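Local coordinates for protein argonaute (Aquifex aeolicus, PDB 1YVU) that uses short single-stranded DNA guides to bind complementary RNA targets and cleaves them, a divalent-metal-dependent endonuclease of the argonaute family, at residues G563-V568 with G590-L595; E490-V495 with L655-L660. One frame throughout, in Å; residues are numbered along the deposited sequence.

Contact 1: G563-V568 with G590-L595; sequences GSKIVV and GYSLEL
Ile566 lays its CD1 methyl over one face of the Tyr591 ring, offset toward the rim and 3.9 Å from the ring centroid, a CH-pi contact in which the two side chains cross obliquely. CG1 of Ile566 stands anti to its carbonyl carbon (chi1 -73°), and CD1 continues from it to CG and CD2 of the ring. Ser564 OG meets the same ring obliquely at CD1, 3.4 Å away, while its hydrogen bond goes to Lys561 O; Tyr591 OH is bonded to Phe560 O. Further along, on the face of Ile566, Val568 and Leu595 lie side by side and point the same way, with Val568 CB 3.8 Å from Leu595 CD2. Leu555 of helix 542-557 and Phe582 of helix 576-589 pack against this face. The other face carries Lys565, Ser592, Val567 and Glu594. The lysine chain, bent at chi2, chi3 and chi4, folds over Ser592, its CE 3.4 Å from Ser592 OG, and brings NZ to Glu594 OE2 at 3.8 Å, a long salt bridge. The glutamate carboxylate is gripped more firmly by the backbone: OE2 accepts from Glu649 N and OE1 from Leu650 N. Beneath the side chains, parallel strands 565-568 and 592-595 are joined by a ladder in which Ile566 N donates to Ser592 O at 2.6 Å and Val568 N to Glu594 O at 2.7 Å; Ser592 N and Glu594 N return bonds to Ser564 O and Ile566 O. This pairing belongs to the beta-alpha-beta unit of the RNase H-like PIWI domain, connected by helix 576-589. The Ile566 face is apolar against its helices; the other is mixed, Val567 lying among polar residues, and the buried Glu594 carboxylate is probably balanced mainly by backbone N-H groups, with Lys565 at long range.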
ATOM      1  N   GLY A 563      27.465 -15.976  -9.416  1.00 47.62           N
ATOM      2  CA  GLY A 563      26.589 -16.750 -10.287  1.00 37.74           C
ATOM      3  C   GLY A 563      25.414 -17.431  -9.617  1.00 34.42           C
ATOM      4  O   GLY A 563      24.849 -18.413 -10.138  1.00 31.32           O
ATOM      5  N   SER A 564      25.065 -16.927  -8.439  1.00 32.25           N
ATOM      6  CA  SER A 564      23.941 -17.457  -7.690  1.00 29.87           C
ATOM      7  C   SER A 564      22.704 -16.609  -8.054  1.00 24.92           C
ATOM      8  O   SER A 564      22.825 -15.393  -8.276  1.00 24.91           O
ATOM      9  CB  SER A 564      24.269 -17.487  -6.188  1.00 21.11           C
ATOM     10  OG  SER A 564      24.676 -16.233  -5.719  1.00 20.42           O
ATOM     11  N   LYS A 565      21.554 -17.276  -8.220  1.00 22.77           N
ATOM     12  CA  LYS A 565      20.294 -16.619  -8.609  1.00 18.65           C
ATOM     13  C   LYS A 565      19.631 -15.922  -7.451  1.00 21.93           C
ATOM     14  O   LYS A 565      19.406 -16.525  -6.399  1.00 19.93           O
ATOM     15  CB  LYS A 565      19.327 -17.615  -9.246  1.00 18.49           C
ATOM     16  CG  LYS A 565      18.008 -17.040  -9.699  1.00  9.49           C
ATOM     17  CD  LYS A 565      18.108 -16.231 -10.968  1.00 24.48           C
ATOM     18  CE  LYS A 565      18.147 -17.087 -12.208  1.00 29.42           C
ATOM     19  NZ  LYS A 565      17.053 -18.109 -12.205  1.00 42.55           N
ATOM     20  N   ILE A 566      19.373 -14.629  -7.632  1.00 24.36           N
ATOM     21  CA  ILE A 566      18.762 -13.839  -6.585  1.00 21.67           C
ATOM     22  C   ILE A 566      17.450 -13.151  -6.962  1.00 24.34           C
ATOM     23  O   ILE A 566      17.381 -12.338  -7.879  1.00 19.82           O
ATOM     24  CB  ILE A 566      19.809 -12.883  -5.963  1.00 27.10           C
ATOM     25  CG1 ILE A 566      20.779 -13.709  -5.099  1.00 34.62           C
ATOM     26  CG2 ILE A 566      19.156 -11.859  -5.073  1.00 26.00           C
ATOM     27  CD1 ILE A 566      22.012 -13.016  -4.595  1.00 43.86           C
ATOM     28  N   VAL A 567      16.403 -13.518  -6.233  1.00 24.59           N
ATOM     29  CA  VAL A 567      15.082 -12.946  -6.430  1.00 24.25           C
ATOM     30  C   VAL A 567      14.845 -11.859  -5.396  1.00 21.73           C
ATOM     31  O   VAL A 567      14.949 -12.109  -4.195  1.00 28.45           O
ATOM     32  CB  VAL A 567      13.984 -14.004  -6.328  1.00 21.21           C
ATOM     33  CG1 VAL A 567      12.624 -13.371  -6.522  1.00 23.47           C
ATOM     34  CG2 VAL A 567      14.201 -15.069  -7.383  1.00 20.94           C
ATOM     35  N   VAL A 568      14.535 -10.658  -5.881  1.00 21.64           N
ATOM     36  CA  VAL A 568      14.287  -9.527  -5.017  1.00 19.37           C
ATOM     37  C   VAL A 568      12.840  -9.165  -5.099  1.00 19.83           C
ATOM     38  O   VAL A 568      12.283  -9.101  -6.182  1.00 22.22           O
ATOM     39  CB  VAL A 568      15.136  -8.279  -5.398  1.00 23.07           C
ATOM     40  CG1 VAL A 568      14.831  -7.076  -4.466  1.00 13.26           C
ATOM     41  CG2 VAL A 568      16.621  -8.617  -5.356  1.00 21.85           C
ATOM     42  N   GLY A 590      28.576 -10.346  -9.617  1.00 30.95           N
ATOM     43  CA  GLY A 590      28.330 -11.445 -10.530  1.00 31.76           C
ATOM     44  C   GLY A 590      27.137 -12.303 -10.173  1.00 34.31           C
ATOM     45  O   GLY A 590      27.263 -13.519 -10.195  1.00 38.61           O
ATOM     46  N   TYR A 591      26.015 -11.681  -9.796  1.00 34.48           N
ATOM     47  CA  TYR A 591      24.771 -12.410  -9.447  1.00 33.50           C
ATOM     48  C   TYR A 591      23.714 -12.384 -10.581  1.00 26.92           C
ATOM     49  O   TYR A 591      23.681 -11.434 -11.380  1.00 24.06           O
ATOM     50  CB  TYR A 591      24.099 -11.828  -8.169  1.00 25.09           C
ATOM     51  CG  TYR A 591      24.863 -11.924  -6.860  1.00 18.08           C
ATOM     52  CD1 TYR A 591      25.672 -13.048  -6.557  1.00 22.81           C
ATOM     53  CD2 TYR A 591      24.796 -10.867  -5.915  1.00 21.30           C
ATOM     54  CE1 TYR A 591      26.417 -13.115  -5.342  1.00 27.31           C
ATOM     55  CE2 TYR A 591      25.538 -10.911  -4.679  1.00 24.52           C
ATOM     56  CZ  TYR A 591      26.350 -12.042  -4.407  1.00 25.89           C
ATOM     57  OH  TYR A 591      27.128 -12.090  -3.258  1.00 27.99           O
ATOM     58  N   SER A 592      22.878 -13.431 -10.650  1.00 30.06           N
ATOM     59  CA  SER A 592      21.773 -13.490 -11.622  1.00 29.46           C
ATOM     60  C   SER A 592      20.528 -12.922 -10.879  1.00 27.94           C
ATOM     61  O   SER A 592      19.952 -13.551  -9.981  1.00 20.61           O
ATOM     62  CB  SER A 592      21.547 -14.920 -12.161  1.00 25.43           C
ATOM     63  OG  SER A 592      20.567 -14.947 -13.196  1.00 15.35           O
ATOM     64  N   LEU A 593      20.207 -11.674 -11.216  1.00 26.15           N
ATOM     65  CA  LEU A 593      19.111 -10.937 -10.629  1.00 22.85           C
ATOM     66  C   LEU A 593      17.747 -11.063 -11.264  1.00 27.96           C
ATOM     67  O   LEU A 593      17.611 -11.129 -12.491  1.00 34.58           O
ATOM     68  CB  LEU A 593      19.455  -9.468 -10.593  1.00 24.56           C
ATOM     69  CG  LEU A 593      19.777  -8.842  -9.237  1.00 31.63           C
ATOM     70  CD1 LEU A 593      21.008  -9.445  -8.599  1.00 24.68           C
ATOM     71  CD2 LEU A 593      20.010  -7.378  -9.480  1.00 25.16           C
ATOM     72  N   GLU A 594      16.744 -11.090 -10.383  1.00 28.73           N
ATOM     73  CA  GLU A 594      15.321 -11.142 -10.706  1.00 24.18           C
ATOM     74  C   GLU A 594      14.716 -10.082  -9.789  1.00 22.72           C
ATOM     75  O   GLU A 594      14.840 -10.170  -8.558  1.00 18.47           O
ATOM     76  CB  GLU A 594      14.689 -12.488 -10.351  1.00 21.71           C
ATOM     77  CG  GLU A 594      15.338 -13.738 -10.909  1.00 27.07           C
ATOM     78  CD  GLU A 594      14.995 -14.054 -12.363  1.00 38.50           C
ATOM     79  OE1 GLU A 594      13.822 -13.877 -12.784  1.00 31.39           O
ATOM     80  OE2 GLU A 594      15.907 -14.542 -13.074  1.00 35.55           O
ATOM     81  N   LEU A 595      14.149  -9.042 -10.401  1.00 14.50           N
ATOM     82  CA  LEU A 595      13.523  -7.945  -9.669  1.00 19.82           C
ATOM     83  C   LEU A 595      12.020  -7.927  -9.779  1.00 18.78           C
ATOM     84  O   LEU A 595      11.453  -7.894 -10.885  1.00 16.70           O
ATOM     85  CB  LEU A 595      14.039  -6.582 -10.133  1.00 24.55           C
ATOM     86  CG  LEU A 595      15.528  -6.277  -9.999  1.00 29.34           C
ATOM     87  CD1 LEU A 595      15.794  -4.866 -10.515  1.00 30.40           C
ATOM     88  CD2 LEU A 595      16.000  -6.453  -8.565  1.00 26.03           C
TER

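Contact 2: E490-V495 with L655-L660; sequences EIEGKV and LCSQIL
Ser657 of helix 652-661 meets Glu492 of the irregular loop 490-495. Its OG, anti to its own backbone N (chi1 156°), gives a weak hydrogen bond to Glu492 OE1 at 3.3 Å and also lies 3.7 Å from Glu492 CB. The glutamate chain is extended beyond CG, and the residue is partly exposed. Gln658, the next residue, makes the stronger connection. Its extended side chain carries the amide to the loop, where NE2 donates to Glu492 O at 2.7 Å with an N-H...O angle of 161°. The bond is well aligned at both ends: the donor lies in the carbonyl plane, and the acceptor is only 10° out of the amide plane. Ile491 makes an apolar contact, crossing the chain at about a right angle with CG2 3.8 Å from Gln658 CG, while Val495 CG2 lies beside NE2 at 3.4 Å. Gly493 passes close to the same amide; a CB on it would run into NE2, and at its backbone angles would also press on the carbonyl O of Glu492. An alanine in place of Gln658 would probably leave Glu492 O without this donor, and the places of CG beside Ile491 CG2 and of NE2 beside Val495 CG2 unfilled. Beyond Gln658, Ile659 turns to Leu596, His569 and Leu627 of nearby strands. The contact thus fastens the loop leading into strand 497-505 to a helix of the PIWI domain, away from the annotated sites. Its chemistry implies that one buried amide, with Val495 beside it and Ile491 on the aliphatic part of its chain, ties down the loop backbone, the serine-glutamate bond being a weaker addition.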
ATOM      1  N   GLU A 490      10.101 -27.880  -0.931  1.00 36.62           N
ATOM      2  CA  GLU A 490      10.588 -27.520  -2.245  1.00 38.62           C
ATOM      3  C   GLU A 490       9.918 -26.211  -2.624  1.00 40.42           C
ATOM      4  O   GLU A 490       8.789 -25.978  -2.192  1.00 48.03           O
ATOM      5  CB  GLU A 490      10.171 -28.634  -3.231  1.00 37.45           C
ATOM      6  CG  GLU A 490      10.793 -28.580  -4.641  1.00 50.78           C
ATOM      7  CD  GLU A 490      12.335 -28.646  -4.645  1.00 62.82           C
ATOM      8  OE1 GLU A 490      12.904 -29.593  -4.040  1.00 62.85           O
ATOM      9  OE2 GLU A 490      12.979 -27.747  -5.242  1.00 61.36           O
ATOM     10  N   ILE A 491      10.662 -25.283  -3.231  1.00 37.16           N
ATOM     11  CA  ILE A 491      10.073 -24.043  -3.751  1.00 30.44           C
ATOM     12  C   ILE A 491      10.380 -24.213  -5.217  1.00 34.91           C
ATOM     13  O   ILE A 491      11.527 -24.526  -5.568  1.00 34.65           O
ATOM     14  CB  ILE A 491      10.757 -22.748  -3.272  1.00 31.06           C
ATOM     15  CG1 ILE A 491      10.315 -22.415  -1.853  1.00 26.25           C
ATOM     16  CG2 ILE A 491      10.383 -21.556  -4.179  1.00 27.13           C
ATOM     17  CD1 ILE A 491      11.048 -21.232  -1.228  1.00 18.74           C
ATOM     18  N   GLU A 492       9.381 -23.969  -6.065  1.00 35.41           N
ATOM     19  CA  GLU A 492       9.535 -24.108  -7.509  1.00 42.43           C
ATOM     20  C   GLU A 492      10.552 -23.137  -8.097  1.00 43.16           C
ATOM     21  O   GLU A 492      10.409 -21.929  -7.888  1.00 46.84           O
ATOM     22  CB  GLU A 492       8.181 -23.905  -8.214  1.00 41.76           C
ATOM     23  CG  GLU A 492       8.170 -24.249  -9.730  1.00 38.28           C
ATOM     24  CD  GLU A 492       6.818 -24.032 -10.400  1.00 46.99           C
ATOM     25  OE1 GLU A 492       5.784 -24.307  -9.743  1.00 53.21           O
ATOM     26  OE2 GLU A 492       6.789 -23.599 -11.585  1.00 44.13           O
ATOM     27  N   GLY A 493      11.655 -23.665  -8.641  1.00 37.91           N
ATOM     28  CA  GLY A 493      12.578 -22.784  -9.318  1.00 32.37           C
ATOM     29  C   GLY A 493      14.061 -22.572  -9.196  1.00 35.13           C
ATOM     30  O   GLY A 493      14.532 -21.625  -9.839  1.00 37.45           O
ATOM     31  N   LYS A 494      14.807 -23.377  -8.441  1.00 36.58           N
ATOM     32  CA  LYS A 494      16.284 -23.187  -8.309  1.00 39.89           C
ATOM     33  C   LYS A 494      16.757 -21.711  -8.256  1.00 37.52           C
ATOM     34  O   LYS A 494      17.176 -21.111  -9.256  1.00 35.53           O
ATOM     35  CB  LYS A 494      17.049 -23.935  -9.408  1.00 41.54           C
ATOM     36  CG  LYS A 494      16.929 -25.430  -9.363  1.00 50.58           C
ATOM     37  CD  LYS A 494      17.436 -26.000 -10.667  1.00 60.92           C
ATOM     38  CE  LYS A 494      16.917 -27.422 -10.891  1.00 68.17           C
ATOM     39  NZ  LYS A 494      17.378 -28.057 -12.180  1.00 69.05           N
ATOM     40  N   VAL A 495      16.484 -21.106  -7.115  1.00 27.33           N
ATOM     41  CA  VAL A 495      16.832 -19.736  -6.833  1.00 22.44           C
ATOM     42  C   VAL A 495      17.673 -19.887  -5.593  1.00 22.76           C
ATOM     43  O   VAL A 495      17.283 -20.618  -4.696  1.00 23.03           O
ATOM     44  CB  VAL A 495      15.572 -18.942  -6.476  1.00 26.36           C
ATOM     45  CG1 VAL A 495      15.933 -17.582  -5.852  1.00 25.15           C
ATOM     46  CG2 VAL A 495      14.663 -18.799  -7.696  1.00 25.67           C
ATOM     47  N   LEU A 655       7.698 -17.180 -10.655  1.00 20.86           N
ATOM     48  CA  LEU A 655       7.959 -16.226  -9.596  1.00 15.05           C
ATOM     49  C   LEU A 655       6.759 -16.033  -8.710  1.00 19.73           C
ATOM     50  O   LEU A 655       6.905 -15.732  -7.519  1.00 22.55           O
ATOM     51  CB  LEU A 655       8.314 -14.890 -10.203  1.00 25.99           C
ATOM     52  CG  LEU A 655       9.506 -14.918 -11.150  1.00 32.39           C
ATOM     53  CD1 LEU A 655       9.552 -13.625 -11.981  1.00 22.14           C
ATOM     54  CD2 LEU A 655      10.800 -15.166 -10.350  1.00 41.29           C
ATOM     55  N   CYS A 656       5.577 -16.185  -9.313  1.00 16.64           N
ATOM     56  CA  CYS A 656       4.297 -16.051  -8.617  1.00 17.92           C
ATOM     57  C   CYS A 656       4.069 -17.215  -7.678  1.00 19.37           C
ATOM     58  O   CYS A 656       3.629 -17.021  -6.555  1.00 17.52           O
ATOM     59  CB  CYS A 656       3.144 -15.956  -9.604  1.00 14.74           C
ATOM     60  SG  CYS A 656       3.012 -14.391 -10.510  1.00 26.19           S
ATOM     61  N   SER A 657       4.440 -18.414  -8.129  1.00 22.85           N
ATOM     62  CA  SER A 657       4.325 -19.641  -7.339  1.00 26.10           C
ATOM     63  C   SER A 657       5.218 -19.563  -6.085  1.00 24.36           C
ATOM     64  O   SER A 657       4.817 -19.990  -5.000  1.00 20.14           O
ATOM     65  CB  SER A 657       4.694 -20.856  -8.206  1.00 27.42           C
ATOM     66  OG  SER A 657       5.128 -21.976  -7.444  1.00 27.03           O
ATOM     67  N   GLN A 658       6.396 -18.964  -6.237  1.00 16.48           N
ATOM     68  CA  GLN A 658       7.345 -18.805  -5.129  1.00 17.86           C
ATOM     69  C   GLN A 658       6.831 -17.779  -4.111  1.00 19.21           C
ATOM     70  O   GLN A 658       7.150 -17.843  -2.946  1.00 14.71           O
ATOM     71  CB  GLN A 658       8.678 -18.310  -5.663  1.00 16.52           C
ATOM     72  CG  GLN A 658       9.222 -19.120  -6.809  1.00 24.69           C
ATOM     73  CD  GLN A 658      10.482 -18.550  -7.417  1.00 25.44           C
ATOM     74  OE1 GLN A 658      10.670 -17.328  -7.514  1.00 18.63           O
ATOM     75  NE2 GLN A 658      11.366 -19.447  -7.832  1.00 27.10           N
ATOM     76  N   ILE A 659       6.047 -16.813  -4.587  1.00 19.71           N
ATOM     77  CA  ILE A 659       5.464 -15.774  -3.751  1.00 16.61           C
ATOM     78  C   ILE A 659       4.412 -16.430  -2.899  1.00 17.74           C
ATOM     79  O   ILE A 659       4.398 -16.251  -1.681  1.00 26.79           O
ATOM     80  CB  ILE A 659       4.870 -14.689  -4.653  1.00 10.33           C
ATOM     81  CG1 ILE A 659       5.900 -13.601  -4.809  1.00  6.23           C
ATOM     82  CG2 ILE A 659       3.466 -14.164  -4.176  1.00 15.14           C
ATOM     83  CD1 ILE A 659       5.621 -12.746  -5.937  1.00  8.02           C
ATOM     84  N   LEU A 660       3.582 -17.236  -3.571  1.00 15.73           N
ATOM     85  CA  LEU A 660       2.492 -18.001  -2.979  1.00  8.18           C
ATOM     86  C   LEU A 660       2.997 -18.988  -1.958  1.00 10.24           C
ATOM     87  O   LEU A 660       2.384 -19.145  -0.909  1.00 12.21           O
ATOM     88  CB  LEU A 660       1.761 -18.761  -4.051  1.00  2.00           C
ATOM     89  CG  LEU A 660       0.741 -17.990  -4.840  1.00  6.94           C
ATOM     90  CD1 LEU A 660       0.231 -18.833  -5.970  1.00  9.70           C
ATOM     91  CD2 LEU A 660      -0.380 -17.644  -3.905  1.00  8.86           C
TER

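Both contacts are largely buried and belong to the PIWI domain, their centres about 14 Å apart. Contact 1 joins neighbouring strands through a repeating backbone ladder, with side chains dividing into two faces; contact 2 buries much less area and ties a loop to a helix through side-chain bonds and a few aliphatic contacts. They meet at Val495, whose CG1 lies 3.4 Å from Val567 CG2, and Leu655 CD2 also approaches Glu594 OE1. On this face, then, loop 490-495 reaches Val567 and helix 652-661 reaches Glu594, whereas helices 542-557 and 576-589 pack on that of Ile566. Each contact has a partly exposed polar margin, at Lys565 and Ser592 or at Glu492.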